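Long-range contact in putative exported protein (Aeromonas hydrophila, PDB 3OD9), which probably inhibits i-type lysozymes in the periplasm and binds metal ions: residues P75-V80 with F95-Q100. Sequence-based numbering, arbitrary orientation.
With NA (sodium ion), chain E.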
ATOM      1  N   PRO A  75      14.581 -10.006  13.131  1.00 17.66           N
ATOM      2  CA  PRO A  75      14.765  -9.933  11.678  1.00 15.58           C
ATOM      3  C   PRO A  75      14.130  -8.694  11.056  1.00 15.83           C
ATOM      4  O   PRO A  75      13.018  -8.298  11.444  1.00 16.82           O
ATOM      5  CB  PRO A  75      14.035 -11.180  11.176  1.00 14.08           C
ATOM      6  CG  PRO A  75      12.963 -11.412  12.206  1.00 13.90           C
ATOM      7  CD  PRO A  75      13.612 -11.043  13.523  1.00 16.25           C
ATOM      8  N   GLU A  76      14.839  -8.087  10.108  1.00 15.30           N
ATOM      9  CA  GLU A  76      14.217  -7.187   9.144  1.00 14.25           C
ATOM     10  C   GLU A  76      13.604  -8.059   8.052  1.00 14.29           C
ATOM     11  O   GLU A  76      13.997  -9.225   7.873  1.00 15.71           O
ATOM     12  CB  GLU A  76      15.250  -6.240   8.525  1.00 15.87           C
ATOM     13  CG  GLU A  76      15.569  -5.031   9.379  1.00 17.40           C
ATOM     14  CD  GLU A  76      16.178  -5.408  10.705  1.00 19.01           C
ATOM     15  OE1 GLU A  76      17.308  -5.950  10.716  1.00 19.49           O
ATOM     16  OE2 GLU A  76      15.518  -5.187  11.752  1.00 19.05           O
ATOM     17  N   LEU A  77      12.620  -7.508   7.349  1.00 13.71           N
ATOM     18  CA  LEU A  77      12.072  -8.150   6.159  1.00 13.26           C
ATOM     19  C   LEU A  77      12.816  -7.635   4.935  1.00 13.38           C
ATOM     20  O   LEU A  77      12.915  -6.424   4.720  1.00 15.63           O
ATOM     21  CB  LEU A  77      10.577  -7.850   6.002  1.00 13.29           C
ATOM     22  CG  LEU A  77       9.935  -8.312   4.683  1.00 14.10           C
ATOM     23  CD1 LEU A  77       9.889  -9.837   4.577  1.00 16.10           C
ATOM     24  CD2 LEU A  77       8.540  -7.696   4.510  1.00 17.22           C
ATOM     25  N   ILE A  78      13.321  -8.557   4.127  1.00 13.60           N
ATOM     26  CA  ILE A  78      13.941  -8.207   2.856  1.00 14.26           C
ATOM     27  C   ILE A  78      13.096  -8.729   1.710  1.00 15.43           C
ATOM     28  O   ILE A  78      12.785  -9.926   1.649  1.00 16.18           O
ATOM     29  CB  ILE A  78      15.359  -8.772   2.741  1.00 16.98           C
ATOM     30  CG1 ILE A  78      16.230  -8.189   3.848  1.00 18.39           C
ATOM     31  CG2 ILE A  78      15.939  -8.463   1.360  1.00 19.29           C
ATOM     32  CD1 ILE A  78      16.324  -9.061   5.063  1.00 24.01           C
ATOM     33  N   VAL A  79      12.704  -7.825   0.822  1.00 15.63           N
ATOM     34  CA  VAL A  79      11.963  -8.189  -0.380  1.00 15.58           C
ATOM     35  C   VAL A  79      12.913  -8.034  -1.556  1.00 17.09           C
ATOM     36  O   VAL A  79      13.368  -6.928  -1.858  1.00 17.91           O
ATOM     37  CB  VAL A  79      10.738  -7.277  -0.580  1.00 14.58           C
ATOM     38  CG1 VAL A  79       9.974  -7.668  -1.847  1.00 17.31           C
ATOM     39  CG2 VAL A  79       9.838  -7.328   0.663  1.00 15.86           C
ATOM     40  N   VAL A  80      13.228  -9.146  -2.210  1.00 17.43           N
ATOM     41  CA  VAL A  80      14.167  -9.133  -3.329  1.00 18.32           C
ATOM     42  C   VAL A  80      13.381  -9.206  -4.624  1.00 20.19           C
ATOM     43  O   VAL A  80      12.505 -10.057  -4.783  1.00 19.88           O
ATOM     44  CB  VAL A  80      15.172 -10.316  -3.259  1.00 19.94           C
ATOM     45  CG1 VAL A  80      16.170 -10.245  -4.417  1.00 22.93           C
ATOM     46  CG2 VAL A  80      15.893 -10.339  -1.911  1.00 21.54           C
ATOM     47  N   PHE A  95      12.933  -3.675   5.524  1.00 14.09           N
ATOM     48  CA  PHE A  95      12.046  -2.993   6.451  1.00 14.55           C
ATOM     49  C   PHE A  95      12.330  -3.477   7.854  1.00 14.16           C
ATOM     50  O   PHE A  95      12.502  -4.676   8.076  1.00 15.93           O
ATOM     51  CB  PHE A  95      10.575  -3.295   6.129  1.00 15.84           C
ATOM     52  CG  PHE A  95      10.199  -2.989   4.711  1.00 15.15           C
ATOM     53  CD1 PHE A  95       9.655  -1.764   4.377  1.00 19.75           C
ATOM     54  CD2 PHE A  95      10.421  -3.918   3.701  1.00 15.85           C
ATOM     55  CE1 PHE A  95       9.331  -1.468   3.066  1.00 20.39           C
ATOM     56  CE2 PHE A  95      10.096  -3.631   2.385  1.00 16.73           C
ATOM     57  CZ  PHE A  95       9.553  -2.404   2.065  1.00 18.60           C
ATOM     58  N   THR A  96      12.358  -2.553   8.808  1.00 14.93           N
ATOM     59  CA  THR A  96      12.235  -2.946  10.196  1.00 15.28           C
ATOM     60  C   THR A  96      10.754  -3.156  10.526  1.00 14.55           C
ATOM     61  O   THR A  96       9.867  -2.441  10.031  1.00 14.93           O
ATOM     62  CB  THR A  96      12.870  -1.924  11.142  1.00 15.97           C
ATOM     63  OG1 THR A  96      12.316  -0.625  10.888  1.00 17.46           O
ATOM     64  CG2 THR A  96      14.376  -1.869  10.921  1.00 18.02           C
ATOM     65  N   LEU A  97      10.480  -4.145  11.362  1.00 14.56           N
ATOM     66  CA  LEU A  97       9.114  -4.430  11.766  1.00 15.28           C
ATOM     67  C   LEU A  97       9.175  -5.101  13.123  1.00 15.21           C
ATOM     68  O   LEU A  97       9.632  -6.232  13.247  1.00 18.58           O
ATOM     69  CB  LEU A  97       8.347  -5.282  10.734  1.00 17.94           C
ATOM     70  CG  LEU A  97       9.015  -5.951   9.534  1.00 19.77           C
ATOM     71  CD1 LEU A  97      10.130  -6.906   9.967  1.00 18.98           C
ATOM     72  CD2 LEU A  97       7.993  -6.686   8.676  1.00 19.04           C
ATOM     73  N   ASN A  98       8.769  -4.371  14.154  1.00 14.13           N
ATOM     74  CA  ASN A  98       8.867  -4.896  15.505  1.00 13.94           C
ATOM     75  C   ASN A  98       7.798  -4.274  16.386  1.00 15.42           C
ATOM     76  O   ASN A  98       7.157  -3.306  15.994  1.00 15.34           O
ATOM     77  CB  ASN A  98      10.285  -4.685  16.063  1.00 15.61           C
ATOM     78  CG  ASN A  98      10.657  -3.225  16.170  1.00 16.66           C
ATOM     79  OD1 ASN A  98       9.996  -2.467  16.871  1.00 18.31           O
ATOM     80  ND2 ASN A  98      11.733  -2.821  15.488  1.00 19.50           N
ATOM     81  N   PRO A  99       7.578  -4.850  17.571  1.00 14.36           N
ATOM     82  CA  PRO A  99       6.495  -4.347  18.422  1.00 15.56           C
ATOM     83  C   PRO A  99       6.700  -2.909  18.903  1.00 15.37           C
ATOM     84  O   PRO A  99       5.722  -2.189  19.133  1.00 17.66           O
ATOM     85  CB  PRO A  99       6.519  -5.321  19.604  1.00 17.30           C
ATOM     86  CG  PRO A  99       7.044  -6.600  18.992  1.00 18.36           C
ATOM     87  CD  PRO A  99       8.111  -6.136  18.055  1.00 16.90           C
ATOM     88  N   GLN A 100       7.947  -2.478  19.060  1.00 15.92           N
ATOM     89  CA  GLN A 100       8.212  -1.145  19.596  0.51 16.25           C
ATOM     90  C   GLN A 100       7.967  -0.033  18.577  1.00 15.85           C
ATOM     91  O   GLN A 100       7.410   1.022  18.909  1.00 17.32           O
ATOM     92  CB  GLN A 100       9.642  -1.069  20.133  0.51 19.35           C
ATOM     93  CG  GLN A 100       9.887  -1.907  21.395  0.51 21.58           C
ATOM     94  CD  GLN A 100       9.945  -3.428  21.156  0.51 24.86           C
ATOM     95  OE1 GLN A 100      10.447  -3.907  20.127  0.51 26.81           O
ATOM     96  NE2 GLN A 100       9.459  -4.191  22.137  0.51 24.16           N
TER
HETATM   97 NA    NA E   4      17.224  -6.317  13.276  0.76 15.48          NA
HETATM   98  O   HOH W   1      11.169  -8.494  13.604  0.98 17.86           O
HETATM   99  O   HOH W   2      12.870  -5.563  12.239  0.96 19.85           O
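L77 and F95 face each other as an antiparallel hydrogen-bonded pair: L77 N donates to F95 O and F95 N to L77 O, both at 2.9 Å; the axes of strands 76-80 and 95-98 approach to 4.9 Å, their directions 142° apart. Toward P75 and L97 the strands part, and water bridges them. One water donates to both P75 O and L97 O; a second accepts from L97 N at 2.9 Å and lies within bonding distance of P75 O and E76 OE2 (2.7 Å), with more acceptors nearby than protons to give.

The apolar contact lies on the face carrying L77 and F95. L97 brings CD2 to 3.9 Å from L77 CB, while its CD1 branch covers L77 N and P75 O. V79 CG2 meets the edge of the F95 ring, 4.1 Å from CE2. On the other face, E76 and T96 run side by side, T96 CG2 against E76 OE2 (3.6 Å). The E76 chain bends at chi2 (62°), bringing both carboxylate oxygens onto the sodium ion, OE1 at 2.6 Å. D68, N70, D72 and the carbonyl of Q74 complete this site, also seen to bind magnesium, and OE1 accepts from L69 N.

The contact belongs to the hairpin 76-82/90-98, central in a four-stranded antiparallel sheet flanked by 60-67 and 102-112; L77 packs against 16-21 and 30-37 of the other sheet, F95 against 30-37 and L97 against 16-21.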